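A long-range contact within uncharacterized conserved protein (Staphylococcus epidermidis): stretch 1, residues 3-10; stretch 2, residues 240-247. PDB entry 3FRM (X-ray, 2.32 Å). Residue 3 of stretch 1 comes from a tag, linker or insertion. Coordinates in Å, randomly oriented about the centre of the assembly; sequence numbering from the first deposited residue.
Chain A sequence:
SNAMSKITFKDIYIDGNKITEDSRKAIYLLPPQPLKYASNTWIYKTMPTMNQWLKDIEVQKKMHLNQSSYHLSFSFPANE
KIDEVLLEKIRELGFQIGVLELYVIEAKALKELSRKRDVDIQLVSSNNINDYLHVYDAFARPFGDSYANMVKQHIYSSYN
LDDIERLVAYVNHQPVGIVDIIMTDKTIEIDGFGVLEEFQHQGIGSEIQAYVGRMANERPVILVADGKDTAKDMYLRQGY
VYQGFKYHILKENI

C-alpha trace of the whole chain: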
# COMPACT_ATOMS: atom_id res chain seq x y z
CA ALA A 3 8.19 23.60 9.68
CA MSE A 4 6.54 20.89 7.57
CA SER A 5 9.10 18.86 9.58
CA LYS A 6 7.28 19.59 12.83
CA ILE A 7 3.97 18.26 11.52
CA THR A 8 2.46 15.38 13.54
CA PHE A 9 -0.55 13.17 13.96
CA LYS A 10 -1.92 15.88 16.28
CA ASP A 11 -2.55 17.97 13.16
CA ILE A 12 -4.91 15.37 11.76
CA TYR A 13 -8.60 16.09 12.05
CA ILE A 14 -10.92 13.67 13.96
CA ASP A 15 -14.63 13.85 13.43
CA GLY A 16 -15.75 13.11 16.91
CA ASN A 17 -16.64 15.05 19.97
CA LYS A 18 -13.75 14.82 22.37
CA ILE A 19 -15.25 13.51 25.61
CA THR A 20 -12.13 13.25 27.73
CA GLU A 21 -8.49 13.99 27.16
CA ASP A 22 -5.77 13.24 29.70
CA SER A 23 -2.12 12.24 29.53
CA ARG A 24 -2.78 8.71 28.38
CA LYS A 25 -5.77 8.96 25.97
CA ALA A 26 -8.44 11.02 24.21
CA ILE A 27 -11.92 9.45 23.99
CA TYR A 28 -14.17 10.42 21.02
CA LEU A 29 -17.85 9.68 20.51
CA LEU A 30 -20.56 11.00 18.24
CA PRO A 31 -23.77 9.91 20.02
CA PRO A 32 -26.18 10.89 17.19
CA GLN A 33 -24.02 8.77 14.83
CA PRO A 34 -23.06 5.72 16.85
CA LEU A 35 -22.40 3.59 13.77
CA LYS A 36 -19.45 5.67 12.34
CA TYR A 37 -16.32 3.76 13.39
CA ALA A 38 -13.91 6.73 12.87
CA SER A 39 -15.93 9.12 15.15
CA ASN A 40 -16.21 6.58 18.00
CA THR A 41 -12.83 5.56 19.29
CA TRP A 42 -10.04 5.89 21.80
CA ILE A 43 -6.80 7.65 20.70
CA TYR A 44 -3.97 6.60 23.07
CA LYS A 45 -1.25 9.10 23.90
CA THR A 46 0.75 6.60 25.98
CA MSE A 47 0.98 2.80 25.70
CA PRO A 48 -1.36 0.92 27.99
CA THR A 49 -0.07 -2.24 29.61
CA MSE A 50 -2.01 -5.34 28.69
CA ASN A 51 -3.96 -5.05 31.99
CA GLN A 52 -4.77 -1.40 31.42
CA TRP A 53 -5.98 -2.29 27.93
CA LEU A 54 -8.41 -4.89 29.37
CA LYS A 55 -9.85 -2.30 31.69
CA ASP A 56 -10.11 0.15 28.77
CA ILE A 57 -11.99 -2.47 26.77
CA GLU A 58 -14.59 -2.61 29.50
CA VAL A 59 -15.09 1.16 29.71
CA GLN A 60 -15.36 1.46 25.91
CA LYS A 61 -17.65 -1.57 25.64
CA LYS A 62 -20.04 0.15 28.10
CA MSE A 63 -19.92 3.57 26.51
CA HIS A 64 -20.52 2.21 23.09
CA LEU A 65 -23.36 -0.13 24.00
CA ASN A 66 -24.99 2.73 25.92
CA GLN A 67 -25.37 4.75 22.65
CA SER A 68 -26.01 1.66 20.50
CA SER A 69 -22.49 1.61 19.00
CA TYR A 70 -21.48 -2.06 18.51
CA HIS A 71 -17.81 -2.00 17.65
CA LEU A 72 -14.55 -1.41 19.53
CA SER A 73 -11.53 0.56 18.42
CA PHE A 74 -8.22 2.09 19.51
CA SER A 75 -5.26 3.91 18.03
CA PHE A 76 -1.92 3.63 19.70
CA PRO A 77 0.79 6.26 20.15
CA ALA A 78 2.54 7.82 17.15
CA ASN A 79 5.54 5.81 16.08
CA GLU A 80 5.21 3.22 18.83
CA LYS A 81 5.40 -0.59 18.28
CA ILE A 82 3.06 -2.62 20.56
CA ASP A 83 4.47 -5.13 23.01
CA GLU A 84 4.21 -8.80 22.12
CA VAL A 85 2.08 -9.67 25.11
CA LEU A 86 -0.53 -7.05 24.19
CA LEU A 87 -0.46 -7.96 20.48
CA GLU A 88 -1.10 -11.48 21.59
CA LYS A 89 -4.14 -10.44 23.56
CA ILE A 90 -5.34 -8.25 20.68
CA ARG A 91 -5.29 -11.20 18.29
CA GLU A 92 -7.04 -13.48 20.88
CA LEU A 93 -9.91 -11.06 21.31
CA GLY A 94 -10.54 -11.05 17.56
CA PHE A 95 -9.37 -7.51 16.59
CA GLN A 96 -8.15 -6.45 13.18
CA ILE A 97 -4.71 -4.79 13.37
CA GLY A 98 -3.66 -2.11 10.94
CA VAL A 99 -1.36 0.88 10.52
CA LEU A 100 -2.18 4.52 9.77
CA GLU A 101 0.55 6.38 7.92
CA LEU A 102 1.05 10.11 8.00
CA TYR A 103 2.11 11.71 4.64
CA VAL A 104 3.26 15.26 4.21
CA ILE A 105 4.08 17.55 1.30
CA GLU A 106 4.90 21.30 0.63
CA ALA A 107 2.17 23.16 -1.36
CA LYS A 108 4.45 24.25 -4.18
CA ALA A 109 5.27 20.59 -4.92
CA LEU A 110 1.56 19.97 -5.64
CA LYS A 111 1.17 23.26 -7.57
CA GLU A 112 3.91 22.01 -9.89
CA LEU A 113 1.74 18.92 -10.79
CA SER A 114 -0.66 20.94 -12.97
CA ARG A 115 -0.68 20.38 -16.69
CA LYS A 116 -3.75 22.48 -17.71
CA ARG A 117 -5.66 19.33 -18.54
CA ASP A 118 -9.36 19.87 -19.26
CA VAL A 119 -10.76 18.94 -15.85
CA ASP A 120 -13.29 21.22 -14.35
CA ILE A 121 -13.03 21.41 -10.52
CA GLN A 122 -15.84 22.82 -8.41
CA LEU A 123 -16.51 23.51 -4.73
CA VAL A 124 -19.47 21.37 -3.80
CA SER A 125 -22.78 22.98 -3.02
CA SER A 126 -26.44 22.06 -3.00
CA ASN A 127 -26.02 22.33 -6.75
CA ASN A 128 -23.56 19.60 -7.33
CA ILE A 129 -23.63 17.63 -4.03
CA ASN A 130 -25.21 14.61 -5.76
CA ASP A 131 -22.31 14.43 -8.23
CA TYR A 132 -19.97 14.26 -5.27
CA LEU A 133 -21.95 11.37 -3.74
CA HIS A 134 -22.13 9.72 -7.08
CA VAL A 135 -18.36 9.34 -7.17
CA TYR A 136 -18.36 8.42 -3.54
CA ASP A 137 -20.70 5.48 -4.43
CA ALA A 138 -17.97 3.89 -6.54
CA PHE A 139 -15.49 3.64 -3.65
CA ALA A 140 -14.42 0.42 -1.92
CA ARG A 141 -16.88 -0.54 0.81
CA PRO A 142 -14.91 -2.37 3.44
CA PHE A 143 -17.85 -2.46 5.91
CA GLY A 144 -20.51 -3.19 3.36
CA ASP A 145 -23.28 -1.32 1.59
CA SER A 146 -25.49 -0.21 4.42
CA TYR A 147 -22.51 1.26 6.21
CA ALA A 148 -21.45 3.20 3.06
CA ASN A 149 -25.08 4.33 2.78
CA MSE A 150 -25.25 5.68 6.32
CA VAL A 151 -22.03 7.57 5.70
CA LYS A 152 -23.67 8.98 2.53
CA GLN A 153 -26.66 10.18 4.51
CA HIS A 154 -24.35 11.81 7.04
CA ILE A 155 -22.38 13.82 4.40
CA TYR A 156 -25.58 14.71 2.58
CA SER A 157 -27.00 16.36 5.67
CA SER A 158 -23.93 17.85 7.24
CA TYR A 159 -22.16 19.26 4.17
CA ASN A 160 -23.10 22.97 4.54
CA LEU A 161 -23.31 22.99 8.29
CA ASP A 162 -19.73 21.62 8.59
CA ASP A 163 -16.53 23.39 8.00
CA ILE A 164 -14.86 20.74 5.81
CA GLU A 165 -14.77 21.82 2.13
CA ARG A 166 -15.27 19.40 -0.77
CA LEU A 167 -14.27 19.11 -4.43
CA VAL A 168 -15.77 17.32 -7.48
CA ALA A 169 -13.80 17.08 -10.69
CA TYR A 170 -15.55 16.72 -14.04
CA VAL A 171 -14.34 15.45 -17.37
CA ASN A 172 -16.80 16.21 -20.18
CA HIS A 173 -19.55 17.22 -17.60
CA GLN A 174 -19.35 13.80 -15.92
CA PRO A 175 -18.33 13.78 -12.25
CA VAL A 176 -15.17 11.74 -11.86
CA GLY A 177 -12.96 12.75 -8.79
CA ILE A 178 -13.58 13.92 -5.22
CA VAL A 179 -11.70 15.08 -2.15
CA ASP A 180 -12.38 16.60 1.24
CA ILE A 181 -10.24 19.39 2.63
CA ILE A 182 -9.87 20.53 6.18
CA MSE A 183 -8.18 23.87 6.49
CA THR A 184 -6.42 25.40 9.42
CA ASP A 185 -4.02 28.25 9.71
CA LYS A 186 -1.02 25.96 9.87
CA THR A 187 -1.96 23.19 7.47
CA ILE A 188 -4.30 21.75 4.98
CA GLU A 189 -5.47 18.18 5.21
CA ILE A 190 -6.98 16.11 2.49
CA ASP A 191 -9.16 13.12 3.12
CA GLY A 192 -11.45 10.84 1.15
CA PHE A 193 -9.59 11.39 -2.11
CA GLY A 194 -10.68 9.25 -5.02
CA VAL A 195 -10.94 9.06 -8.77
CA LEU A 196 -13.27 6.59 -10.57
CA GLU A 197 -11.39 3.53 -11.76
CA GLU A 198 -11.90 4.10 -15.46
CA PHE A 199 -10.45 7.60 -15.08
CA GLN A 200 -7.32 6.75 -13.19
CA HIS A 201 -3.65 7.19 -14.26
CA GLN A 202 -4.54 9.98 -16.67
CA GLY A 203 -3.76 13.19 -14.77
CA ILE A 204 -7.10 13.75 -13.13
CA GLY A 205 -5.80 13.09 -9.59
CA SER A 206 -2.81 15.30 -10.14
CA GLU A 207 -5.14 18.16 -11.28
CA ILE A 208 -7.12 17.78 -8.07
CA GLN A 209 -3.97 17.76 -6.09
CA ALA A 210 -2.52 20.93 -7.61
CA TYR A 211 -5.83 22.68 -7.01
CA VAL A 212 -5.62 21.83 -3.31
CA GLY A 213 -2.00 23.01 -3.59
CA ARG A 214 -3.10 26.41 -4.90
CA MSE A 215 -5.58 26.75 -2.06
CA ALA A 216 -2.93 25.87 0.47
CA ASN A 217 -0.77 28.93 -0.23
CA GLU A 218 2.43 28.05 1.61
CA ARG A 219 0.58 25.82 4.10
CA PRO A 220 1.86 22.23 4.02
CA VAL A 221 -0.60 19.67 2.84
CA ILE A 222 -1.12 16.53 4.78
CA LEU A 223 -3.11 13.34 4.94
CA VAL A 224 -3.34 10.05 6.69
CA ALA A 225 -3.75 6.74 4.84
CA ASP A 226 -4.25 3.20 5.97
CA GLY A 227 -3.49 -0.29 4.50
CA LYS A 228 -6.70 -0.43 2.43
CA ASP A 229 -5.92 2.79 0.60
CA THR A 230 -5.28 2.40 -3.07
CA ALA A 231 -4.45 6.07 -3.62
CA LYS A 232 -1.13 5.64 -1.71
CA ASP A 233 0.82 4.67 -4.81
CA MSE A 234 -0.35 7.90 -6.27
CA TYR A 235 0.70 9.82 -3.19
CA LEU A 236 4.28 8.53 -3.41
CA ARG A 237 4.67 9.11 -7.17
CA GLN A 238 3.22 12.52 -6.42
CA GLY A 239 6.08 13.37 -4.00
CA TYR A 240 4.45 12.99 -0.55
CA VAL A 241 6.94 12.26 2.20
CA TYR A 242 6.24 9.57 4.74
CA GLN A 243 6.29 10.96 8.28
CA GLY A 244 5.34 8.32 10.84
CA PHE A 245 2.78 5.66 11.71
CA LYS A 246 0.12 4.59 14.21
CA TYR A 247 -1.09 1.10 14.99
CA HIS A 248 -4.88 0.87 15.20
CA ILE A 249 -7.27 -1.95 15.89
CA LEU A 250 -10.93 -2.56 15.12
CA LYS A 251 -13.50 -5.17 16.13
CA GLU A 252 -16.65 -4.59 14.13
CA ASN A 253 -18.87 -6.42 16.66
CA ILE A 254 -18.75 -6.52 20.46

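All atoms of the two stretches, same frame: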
# COMPACT_ATOMS: atom_id res chain seq x y z
N ALA A 3 9.59 23.24 9.29
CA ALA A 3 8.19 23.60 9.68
C ALA A 3 7.20 22.54 9.23
O ALA A 3 6.30 22.16 10.00
CB ALA A 3 7.79 24.94 9.13
N MSE A 4 7.32 22.07 7.98
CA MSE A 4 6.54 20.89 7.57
C MSE A 4 7.15 19.67 8.28
O MSE A 4 6.48 18.66 8.46
CB MSE A 4 6.46 20.70 6.05
CG MSE A 4 7.54 19.78 5.46
SE MSE A 4 7.08 18.78 3.80
CE MSE A 4 8.80 17.83 3.54
N SER A 5 8.40 19.82 8.71
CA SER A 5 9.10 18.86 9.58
C SER A 5 8.33 18.63 10.87
O SER A 5 8.04 17.49 11.23
CB SER A 5 10.52 19.36 9.90
OG SER A 5 10.58 20.78 9.96
N LYS A 6 7.96 19.71 11.54
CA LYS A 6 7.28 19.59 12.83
C LYS A 6 5.88 18.97 12.77
O LYS A 6 5.31 18.63 13.82
CB LYS A 6 7.30 20.92 13.62
CG LYS A 6 6.43 22.09 13.10
CD LYS A 6 7.13 23.50 13.21
CE LYS A 6 8.16 23.67 14.37
NZ LYS A 6 7.58 23.58 15.75
N ILE A 7 5.33 18.79 11.58
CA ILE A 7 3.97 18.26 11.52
C ILE A 7 3.82 16.88 12.19
O ILE A 7 4.68 16.02 12.04
CB ILE A 7 3.43 18.29 10.09
CG1 ILE A 7 3.08 19.74 9.74
CG2 ILE A 7 2.17 17.42 9.94
CD1 ILE A 7 2.82 19.96 8.28
N THR A 8 2.75 16.69 12.97
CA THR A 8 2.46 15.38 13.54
C THR A 8 1.01 14.93 13.43
O THR A 8 0.12 15.64 12.94
CB THR A 8 2.90 15.22 15.04
OG1 THR A 8 1.81 15.57 15.91
CG2 THR A 8 4.17 16.00 15.39
N PHE A 9 0.79 13.72 13.91
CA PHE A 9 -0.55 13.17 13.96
C PHE A 9 -1.56 14.06 14.68
O PHE A 9 -2.77 13.94 14.45
CB PHE A 9 -0.51 11.79 14.59
CG PHE A 9 -0.36 10.67 13.58
CD1 PHE A 9 0.89 10.08 13.35
CD2 PHE A 9 -1.48 10.19 12.89
CE1 PHE A 9 1.04 9.03 12.43
CE2 PHE A 9 -1.35 9.18 11.98
CZ PHE A 9 -0.09 8.59 11.73
N LYS A 10 -1.06 14.94 15.54
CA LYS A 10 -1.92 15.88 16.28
C LYS A 10 -2.62 16.83 15.31
O LYS A 10 -3.71 17.30 15.58
CB LYS A 10 -1.12 16.64 17.34
CG LYS A 10 -0.88 15.84 18.61
CD LYS A 10 0.62 15.71 18.90
CE LYS A 10 1.23 17.04 19.41
NZ LYS A 10 2.64 17.23 18.99
N TYR A 240 4.75 12.87 -1.98
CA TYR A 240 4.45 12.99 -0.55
C TYR A 240 5.55 12.30 0.20
O TYR A 240 6.04 11.28 -0.26
CB TYR A 240 3.13 12.29 -0.18
CG TYR A 240 1.92 13.16 -0.37
CD1 TYR A 240 1.43 13.90 0.68
CD2 TYR A 240 1.28 13.27 -1.62
CE1 TYR A 240 0.35 14.74 0.49
CE2 TYR A 240 0.17 14.09 -1.81
CZ TYR A 240 -0.29 14.81 -0.73
OH TYR A 240 -1.39 15.61 -0.85
N VAL A 241 5.98 12.89 1.32
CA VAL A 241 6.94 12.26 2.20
C VAL A 241 6.29 11.62 3.43
O VAL A 241 5.46 12.18 4.11
CB VAL A 241 8.23 13.15 2.49
CG1 VAL A 241 8.33 14.45 1.62
CG2 VAL A 241 8.54 13.34 4.03
N TYR A 242 6.63 10.36 3.63
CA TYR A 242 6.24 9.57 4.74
C TYR A 242 6.78 10.17 6.01
O TYR A 242 8.00 10.45 6.09
CB TYR A 242 6.84 8.18 4.56
CG TYR A 242 6.58 7.23 5.73
CD1 TYR A 242 5.35 6.60 5.87
CD2 TYR A 242 7.57 6.98 6.66
CE1 TYR A 242 5.09 5.71 6.91
CE2 TYR A 242 7.34 6.10 7.72
CZ TYR A 242 6.10 5.46 7.83
OH TYR A 242 5.88 4.58 8.84
N GLN A 243 5.91 10.34 7.00
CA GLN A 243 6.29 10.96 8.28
C GLN A 243 5.72 10.33 9.56
O GLN A 243 5.37 11.07 10.48
CB GLN A 243 5.83 12.42 8.26
CG GLN A 243 6.47 13.28 9.36
CD GLN A 243 6.98 14.55 8.78
OE1 GLN A 243 7.73 14.51 7.80
NE2 GLN A 243 6.57 15.68 9.34
N GLY A 244 5.55 9.01 9.59
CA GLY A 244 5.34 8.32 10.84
C GLY A 244 4.09 7.45 10.76
O GLY A 244 3.35 7.55 9.80
N PHE A 245 3.90 6.60 11.75
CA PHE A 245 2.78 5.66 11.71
C PHE A 245 2.02 5.61 13.01
O PHE A 245 2.51 6.08 14.02
CB PHE A 245 3.30 4.25 11.39
CG PHE A 245 4.26 3.71 12.42
CD1 PHE A 245 3.80 2.86 13.46
CD2 PHE A 245 5.61 4.06 12.37
CE1 PHE A 245 4.68 2.37 14.44
CE2 PHE A 245 6.52 3.56 13.32
CZ PHE A 245 6.05 2.70 14.37
N LYS A 246 0.82 5.03 12.98
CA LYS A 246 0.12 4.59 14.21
C LYS A 246 -0.44 3.22 13.96
O LYS A 246 -1.07 2.99 12.90
CB LYS A 246 -1.10 5.49 14.45
CG LYS A 246 -0.83 6.79 15.14
CD LYS A 246 -2.12 7.36 15.80
CE LYS A 246 -1.70 8.65 16.52
NZ LYS A 246 -2.70 9.40 17.31
N TYR A 247 -0.30 2.32 14.93
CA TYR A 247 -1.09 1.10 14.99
C TYR A 247 -2.54 1.43 15.40
O TYR A 247 -2.77 2.35 16.16
CB TYR A 247 -0.48 0.06 15.98
CG TYR A 247 0.59 -0.67 15.29
CD1 TYR A 247 0.32 -1.77 14.49
CD2 TYR A 247 1.90 -0.19 15.32
CE1 TYR A 247 1.33 -2.39 13.74
CE2 TYR A 247 2.90 -0.79 14.62
CZ TYR A 247 2.65 -1.88 13.83
OH TYR A 247 3.73 -2.42 13.11

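A single side-chain amide gathers the N-terminal loop: NE2 of Q243, on the strand of stretch 2, faces three backbone carbonyl oxygens of stretch 1. Two of these are hydrogen bonds. Q243 NE2 donates to M4 O at 3.1 Å with an N-H...O angle of 150°, and to I7 O at 3.3 Å, a weak bond by its length although its angle of 169° is nearly straight. The third oxygen, S5 O, is 3.0 Å from Q243 NE2, closer than either acceptor, but the angle is poor and the pair is not a hydrogen bond. The two amide hydrogens are thus accounted for by M4 and I7.

The convergence depends on the fold of the loop. Residues 4-6 have helical phi/psi without the regular bonds, and the turn is held loosely by weak backbone bonds, K6 N to A3 O and I7 N to M4 O, each 3.3 Å. M4 O therefore accepts from both the I7 backbone and the Q243 side chain. A3, a tag residue, makes no contact with the strand, but its N donates to S5 OG at 2.7 Å within the loop.

Beside the amide, the contact is apolar. The CA-to-CB bond of M4, a selenomethionine, points sideways, yet the end of the side chain comes nearer, and M4 CE packs 3.9 Å from V241 CG1.

F9 forms the other main part of the contact, with 99 Å² covered by the strand, the largest share of any residue here. Its CA-to-CB bond points toward the strand. The CA-to-CB bond of K246 also points toward the other stretch, and the side chain runs extended, chi2 to chi4 all t, across one face of the ring: K246 CG stands 3.8 Å from the F9 ring centroid and only 6° off the ring normal, a CH-pi contact. The methylene chain continues past the ring, with K246 CE 3.8 Å from F9 CG, so the aliphatic part of the lysine serves as the packing surface. At the ring edge, near its plane, F9 CE1 is 3.8 Å from G244 O; the same F9 CE1 lies 3.6 Å from F245 C, so the ring also meets the strand backbone.

G244 has phi/psi of 128/169, where a CB would be jammed against the carbonyl O of Q243; that alone calls for glycine. The CA-to-CB bond of F245 points away from stretch 1; its backbone meets F9. On the backbone side of F9, K10 N donates to T8 OG1 at 3.0 Å, spanning the start of the 3-10 segment.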